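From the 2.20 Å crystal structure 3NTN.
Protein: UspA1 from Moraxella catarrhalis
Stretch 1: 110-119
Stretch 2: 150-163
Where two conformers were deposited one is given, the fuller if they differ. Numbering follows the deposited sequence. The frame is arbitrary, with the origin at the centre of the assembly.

Stretch 1, residues 110-119: AQNGSVLLGH
Stretch 2 150-163: NGTVSVGKKGKERQ

Two short parallel strands, around 115-117 and 153-154, join residues 110-119 to 150-163, which bury 532 Å² between them. Val115 pairs with Val153 (CA to CA 4.6 Å) and Leu116 with Ser154 (CA to CA 4.9 Å), both with extended backbones (phi/psi -121/129, -113/128, -109/117 and -105/138). As parallel register requires, Val115 reaches both ways around Val153: its N donates to Thr152 O (2.9 Å), and its O accepts from Ser154 N (2.7 Å). Leu117 N then donates to Ser154 O (3.0 Å). The chains then draw slightly apart, Leu117 CA lying 5.2 Å from Val155 CA.

Before the strand, a type II turn runs from Gln111 to Ser114, with Gly113 at phi/psi 91/6. The Ser114 side chain, chi1 m (-75°), folds back so that OG donates to Gln111 O at 2.7 Å, reinforcing the weak backbone bond from Ser114 N to the same Gln111 O (3.1 Å). Gly151 (phi/psi 70/178) packs directly against this turn. A CB there would lie 2.7 Å from Ser114 N and 2.9 Å from Asn112 O, so the close approach depends on its lack of a side chain. Ser114 OG and Thr152 OG1 (chi1 p, 49°) are 4.3 Å apart, too far for a direct bond; one water donates to both, at 2.7 Å to Ser114 OG and 3.2 Å to Thr152 OG1.

Within the sheet, Val115 and Val153 point to the same face. Both adopt chi1 t (-179° and 173°), and Val115 CB meets Val153 CG2 at 4.2 Å in an apolar contact. Leu116 (chi1 m, chi2 p) and Ser154 (chi1 t) occupy the other face, where Ser154 OG accepts a weak bond from Gly156 N (3.4 Å). Leu117 (m,t) lies along the partner chain, its CB 3.8 Å from Ser154 O and its CD1 4.6 Å from both Val153 CG1 and Val155 CG1, a loose apolar approach.

Beyond the strand, the chain turns a corner at Gly118 (phi/psi 92/170), and Arg162 joins the two stretches there. The Arg162 CA-to-CB bond points toward stretch 1, and the side chain is extended through chi2 and chi3 (m, t, t, with chi4 94°). Arg162 NH2 and NH1 both donate to His119 O, at 2.8 and 3.1 Å, placing this carbonyl at the guanidinium edge, near its plane. Arg162 NH1 also donates to Val155 O (3.0 Å), tying the arginine back to its own stretch. Gly118 CA covers one guanidinium face, 4.0 Å from Arg162 NH1; a CB on Gly118 would come within 2.7 Å of that nitrogen. His119 has chi1 t (176°), and its ring leads away.

Between Val155 and Arg162, a second type II turn, Lys157 to Lys160, is closed by Lys160 N donating to Lys157 O (2.9 Å).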

ATOM      1  N   ALA B 110      15.046   0.613   7.008  1.00 57.03           N
ATOM      2  CA  ALA B 110      14.367  -0.296   6.107  1.00 55.13           C
ATOM      3  C   ALA B 110      15.176  -1.585   5.984  1.00 57.39           C
ATOM      4  O   ALA B 110      16.368  -1.530   5.696  1.00 58.80           O
ATOM      5  CB  ALA B 110      14.255   0.354   4.794  1.00 52.16           C
ATOM      6  N   GLN B 111      14.556  -2.739   6.210  1.00 57.75           N
ATOM      7  CA  GLN B 111      15.212  -4.020   5.891  1.00 59.70           C
ATOM      8  C   GLN B 111      14.874  -4.548   4.484  1.00 57.67           C
ATOM      9  O   GLN B 111      13.955  -4.074   3.804  1.00 55.14           O
ATOM     10  CB  GLN B 111      14.846  -5.102   6.914  1.00 62.75           C
ATOM     11  CG  GLN B 111      15.145  -4.799   8.377  1.00 66.40           C
ATOM     12  CD  GLN B 111      14.156  -5.534   9.293  1.00 72.92           C
ATOM     13  OE1 GLN B 111      12.922  -5.460   9.102  1.00 70.65           O
ATOM     14  NE2 GLN B 111      14.694  -6.279  10.271  1.00 77.78           N
ATOM     15  N   ASN B 112      15.620  -5.554   4.065  1.00 54.43           N
ATOM     16  CA  ASN B 112      15.341  -6.285   2.824  1.00 54.88           C
ATOM     17  C   ASN B 112      13.840  -6.582   2.686  1.00 53.07           C
ATOM     18  O   ASN B 112      13.217  -7.039   3.628  1.00 52.20           O
ATOM     19  CB  ASN B 112      16.156  -7.582   2.765  1.00 57.14           C
ATOM     20  CG  ASN B 112      17.650  -7.334   2.813  1.00 60.16           C
ATOM     21  OD1 ASN B 112      18.144  -6.304   2.339  1.00 61.90           O
ATOM     22  ND2 ASN B 112      18.378  -8.276   3.363  1.00 62.35           N
ATOM     23  N   GLY B 113      13.273  -6.283   1.520  1.00 51.72           N
ATOM     24  CA  GLY B 113      11.879  -6.591   1.260  1.00 50.36           C
ATOM     25  C   GLY B 113      10.950  -5.447   1.636  1.00 48.34           C
ATOM     26  O   GLY B 113       9.757  -5.596   1.599  1.00 49.51           O
ATOM     27  N   SER B 114      11.467  -4.302   2.029  1.00 46.50           N
ATOM     28  CA  SER B 114      10.585  -3.229   2.451  1.00 43.76           C
ATOM     29  C   SER B 114       9.913  -2.573   1.245  1.00 41.90           C
ATOM     30  O   SER B 114      10.506  -2.499   0.171  1.00 41.84           O
ATOM     31  CB  SER B 114      11.397  -2.179   3.179  1.00 43.27           C
ATOM     32  OG  SER B 114      11.718  -2.670   4.479  1.00 48.38           O
ATOM     33  N   VAL B 115       8.736  -1.994   1.465  1.00 39.69           N
ATOM     34  CA  VAL B 115       8.096  -1.144   0.475  1.00 37.58           C
ATOM     35  C   VAL B 115       7.898   0.227   1.131  1.00 38.22           C
ATOM     36  O   VAL B 115       7.403   0.317   2.237  1.00 39.66           O
ATOM     37  CB  VAL B 115       6.759  -1.781  -0.076  1.00 37.16           C
ATOM     38  CG1 VAL B 115       6.078  -0.921  -1.149  1.00 34.27           C
ATOM     39  CG2 VAL B 115       7.025  -3.187  -0.648  1.00 36.65           C
ATOM     40  N   LEU B 116       8.321   1.299   0.468  1.00 38.64           N
ATOM     41  CA  LEU B 116       8.022   2.643   0.902  1.00 38.17           C
ATOM     42  C   LEU B 116       7.096   3.335  -0.115  1.00 38.14           C
ATOM     43  O   LEU B 116       7.381   3.347  -1.338  1.00 37.73           O
ATOM     44  CB  LEU B 116       9.312   3.435   1.075  1.00 38.60           C
ATOM     45  CG  LEU B 116      10.230   3.111   2.273  1.00 41.34           C
ATOM     46  CD1 LEU B 116      11.036   1.784   2.078  1.00 43.66           C
ATOM     47  CD2 LEU B 116      11.229   4.226   2.486  1.00 41.54           C
ATOM     48  N   LEU B 117       5.982   3.895   0.374  1.00 36.82           N
ATOM     49  CA  LEU B 117       5.085   4.594  -0.508  1.00 37.04           C
ATOM     50  C   LEU B 117       4.947   6.036  -0.081  1.00 37.86           C
ATOM     51  O   LEU B 117       4.739   6.285   1.077  1.00 38.33           O
ATOM     52  CB  LEU B 117       3.699   3.943  -0.453  1.00 37.46           C
ATOM     53  CG  LEU B 117       3.591   2.453  -0.864  1.00 36.87           C
ATOM     54  CD1 LEU B 117       2.193   2.017  -0.646  1.00 34.60           C
ATOM     55  CD2 LEU B 117       3.992   2.277  -2.388  1.00 34.61           C
ATOM     56  N   GLY B 118       5.019   6.993  -1.014  1.00 38.28           N
ATOM     57  CA  GLY B 118       4.749   8.418  -0.694  1.00 38.32           C
ATOM     58  C   GLY B 118       5.911   9.311  -0.298  1.00 39.28           C
ATOM     59  O   GLY B 118       6.994   8.839  -0.036  1.00 39.22           O
ATOM     60  N   HIS B 119       5.611  10.602  -0.223  1.00 41.22           N
ATOM     61  CA  HIS B 119       6.540  11.678   0.142  0.50 42.12           C
ATOM     62  C   HIS B 119       6.834  11.697   1.646  1.00 43.32           C
ATOM     63  O   HIS B 119       5.906  11.604   2.475  1.00 43.28           O
ATOM     64  CB  HIS B 119       5.933  13.031  -0.318  0.50 43.22           C
ATOM     65  CG  HIS B 119       6.727  14.235   0.079  0.50 44.49           C
ATOM     66  ND1 HIS B 119       6.199  15.251   0.850  0.50 47.97           N
ATOM     67  CD2 HIS B 119       8.000  14.596  -0.200  0.50 44.70           C
ATOM     68  CE1 HIS B 119       7.120  16.185   1.032  0.50 50.29           C
ATOM     69  NE2 HIS B 119       8.222  15.808   0.406  0.50 49.68           N
ATOM     70  N   ASN B 150      11.407  -9.997   6.597  1.00 67.17           N
ATOM     71  CA  ASN B 150      10.542  -9.618   5.465  1.00 65.34           C
ATOM     72  C   ASN B 150      10.384  -8.110   5.162  1.00 61.13           C
ATOM     73  O   ASN B 150       9.761  -7.758   4.145  1.00 60.41           O
ATOM     74  CB  ASN B 150       9.140 -10.262   5.581  1.00 65.15           C
ATOM     75  CG  ASN B 150       9.143 -11.732   5.190  1.00 72.97           C
ATOM     76  OD1 ASN B 150       9.402 -12.094   4.024  1.00 79.23           O
ATOM     77  ND2 ASN B 150       8.869 -12.604   6.171  1.00 78.97           N
ATOM     78  N   GLY B 151      10.889  -7.229   6.023  1.00 58.24           N
ATOM     79  CA  GLY B 151      10.624  -5.804   5.841  1.00 54.61           C
ATOM     80  C   GLY B 151       9.196  -5.386   6.120  1.00 51.29           C
ATOM     81  O   GLY B 151       8.359  -6.206   6.460  1.00 51.50           O
ATOM     82  N   THR B 152       8.909  -4.098   6.008  1.00 49.50           N
ATOM     83  CA  THR B 152       7.588  -3.597   6.308  1.00 47.85           C
ATOM     84  C   THR B 152       7.085  -2.822   5.095  1.00 47.23           C
ATOM     85  O   THR B 152       7.844  -2.575   4.176  1.00 49.12           O
ATOM     86  CB  THR B 152       7.616  -2.678   7.535  1.00 48.56           C
ATOM     87  OG1 THR B 152       8.673  -1.695   7.398  1.00 48.22           O
ATOM     88  CG2 THR B 152       7.800  -3.510   8.818  1.00 48.79           C
ATOM     89  N   VAL B 153       5.822  -2.435   5.083  1.00 45.60           N
ATOM     90  CA  VAL B 153       5.315  -1.597   4.055  1.00 43.70           C
ATOM     91  C   VAL B 153       5.093  -0.275   4.770  1.00 43.52           C
ATOM     92  O   VAL B 153       4.326  -0.239   5.720  1.00 43.09           O
ATOM     93  CB  VAL B 153       3.994  -2.136   3.481  1.00 43.69           C
ATOM     94  CG1 VAL B 153       3.404  -1.135   2.530  1.00 42.97           C
ATOM     95  CG2 VAL B 153       4.207  -3.474   2.744  1.00 43.48           C
ATOM     96  N   SER B 154       5.798   0.795   4.380  1.00 42.51           N
ATOM     97  CA  SER B 154       5.595   2.059   5.091  1.00 42.68           C
ATOM     98  C   SER B 154       4.785   3.014   4.281  1.00 41.32           C
ATOM     99  O   SER B 154       4.937   3.073   3.042  1.00 41.40           O
ATOM    100  CB  SER B 154       6.910   2.705   5.486  1.00 44.40           C
ATOM    101  OG  SER B 154       6.627   3.946   6.133  1.00 46.69           O
ATOM    102  N   VAL B 155       3.859   3.703   4.955  1.00 40.58           N
ATOM    103  CA  VAL B 155       3.051   4.731   4.299  1.00 38.45           C
ATOM    104  C   VAL B 155       3.345   6.145   4.748  1.00 40.13           C
ATOM    105  O   VAL B 155       2.693   7.072   4.270  1.00 41.97           O
ATOM    106  CB  VAL B 155       1.537   4.450   4.360  1.00 38.15           C
ATOM    107  CG1 VAL B 155       1.185   3.046   3.760  1.00 35.19           C
ATOM    108  CG2 VAL B 155       0.955   4.611   5.773  1.00 36.47           C
ATOM    109  N   GLY B 156       4.314   6.357   5.648  1.00 41.51           N
ATOM    110  CA  GLY B 156       4.609   7.735   6.142  1.00 42.30           C
ATOM    111  C   GLY B 156       5.836   7.741   7.048  1.00 43.93           C
ATOM    112  O   GLY B 156       6.643   6.832   6.935  1.00 43.78           O
ATOM    113  N   LYS B 157       6.021   8.766   7.900  1.00 44.84           N
ATOM    114  CA  LYS B 157       7.101   8.724   8.948  1.00 46.62           C
ATOM    115  C   LYS B 157       6.481   9.048  10.299  1.00 47.50           C
ATOM    116  O   LYS B 157       5.334   9.487  10.352  1.00 46.92           O
ATOM    117  CB  LYS B 157       8.270   9.691   8.670  1.00 47.13           C
ATOM    118  CG  LYS B 157       7.873  11.167   8.398  1.00 49.27           C
ATOM    119  CD  LYS B 157       9.039  12.193   8.400  1.00 49.70           C
ATOM    120  CE  LYS B 157      10.039  11.917   9.508  1.00 58.50           C
ATOM    121  NZ  LYS B 157      10.881  13.129   9.995  1.00 62.65           N
ATOM    122  N   LYS B 158       7.238   8.863  11.376  1.00 49.36           N
ATOM    123  CA  LYS B 158       6.780   9.247  12.687  1.00 51.53           C
ATOM    124  C   LYS B 158       6.446  10.762  12.702  1.00 52.64           C
ATOM    125  O   LYS B 158       7.320  11.571  12.408  1.00 52.96           O
ATOM    126  CB  LYS B 158       7.855   8.951  13.739  1.00 53.06           C
ATOM    127  CG  LYS B 158       7.384   9.162  15.195  1.00 56.56           C
ATOM    128  CD  LYS B 158       8.454   8.652  16.170  1.00 62.38           C
ATOM    129  CE  LYS B 158       7.848   8.313  17.518  1.00 67.15           C
ATOM    130  NZ  LYS B 158       8.875   8.510  18.560  1.00 71.55           N
ATOM    131  N   GLY B 159       5.208  11.115  13.080  1.00 51.79           N
ATOM    132  CA  GLY B 159       4.813  12.497  13.200  1.00 53.92           C
ATOM    133  C   GLY B 159       4.110  12.903  11.926  1.00 53.87           C
ATOM    134  O   GLY B 159       3.380  13.878  11.914  1.00 54.66           O
ATOM    135  N   LYS B 160       4.300  12.127  10.856  1.00 51.77           N
ATOM    136  CA  LYS B 160       3.682  12.448   9.568  1.00 50.60           C
ATOM    137  C   LYS B 160       3.046  11.219   8.988  1.00 48.25           C
ATOM    138  O   LYS B 160       3.413  10.808   7.861  1.00 47.95           O
ATOM    139  CB  LYS B 160       4.732  12.997   8.582  1.00 51.42           C
ATOM    140  CG  LYS B 160       4.913  14.511   8.657  1.00 55.03           C
ATOM    141  CD  LYS B 160       6.213  14.963   7.997  0.10 55.07           C
ATOM    142  CE  LYS B 160       6.592  16.369   8.445  0.10 57.35           C
ATOM    143  NZ  LYS B 160       7.987  16.725   8.064  0.10 58.03           N
ATOM    144  N   GLU B 161       2.141  10.596   9.760  1.00 46.50           N
ATOM    145  CA  GLU B 161       1.492   9.323   9.350  1.00 44.27           C
ATOM    146  C   GLU B 161       0.416   9.563   8.254  1.00 43.63           C
ATOM    147  O   GLU B 161      -0.024  10.692   8.074  1.00 44.38           O
ATOM    148  CB  GLU B 161       0.871   8.590  10.568  1.00 43.60           C
ATOM    149  CG  GLU B 161       1.882   8.105  11.615  1.00 44.35           C
ATOM    150  CD  GLU B 161       2.375   9.228  12.555  1.00 45.83           C
ATOM    151  OE1 GLU B 161       3.187   8.963  13.456  1.00 44.46           O
ATOM    152  OE2 GLU B 161       1.944  10.384  12.386  1.00 46.77           O
ATOM    153  N   ARG B 162       0.027   8.516   7.513  1.00 41.27           N
ATOM    154  CA  ARG B 162      -1.014   8.672   6.505  1.00 41.90           C
ATOM    155  C   ARG B 162      -2.129   7.682   6.754  1.00 41.68           C
ATOM    156  O   ARG B 162      -1.869   6.455   6.875  1.00 39.34           O
ATOM    157  CB  ARG B 162      -0.532   8.439   5.054  1.00 41.17           C
ATOM    158  CG  ARG B 162       0.286   9.507   4.437  1.00 44.46           C
ATOM    159  CD  ARG B 162       0.652   9.230   2.984  1.00 44.82           C
ATOM    160  NE  ARG B 162       1.360  10.391   2.488  1.00 46.81           N
ATOM    161  CZ  ARG B 162       2.683  10.564   2.474  1.00 44.66           C
ATOM    162  NH1 ARG B 162       3.527   9.629   2.899  1.00 43.30           N
ATOM    163  NH2 ARG B 162       3.166  11.713   2.028  1.00 46.21           N
ATOM    164  N   GLN B 163      -3.370   8.202   6.725  1.00 41.45           N
ATOM    165  CA  GLN B 163      -4.530   7.338   6.711  1.00 40.42           C
ATOM    166  C   GLN B 163      -4.546   6.422   5.484  1.00 39.70           C
ATOM    167  O   GLN B 163      -4.103   6.799   4.400  1.00 40.97           O
ATOM    168  CB  GLN B 163      -5.784   8.181   6.781  1.00 41.80           C
ATOM    169  CG  GLN B 163      -5.956   8.947   8.121  1.00 43.39           C
ATOM    170  CD  GLN B 163      -7.190   9.818   8.118  1.00 48.55           C
ATOM    171  OE1 GLN B 163      -7.396  10.604   7.182  1.00 49.79           O
ATOM    172  NE2 GLN B 163      -8.034   9.692   9.162  1.00 46.44           N
TER
HETATM  173  O   HOH W   1      11.146  -0.426   5.798  1.00 38.62           O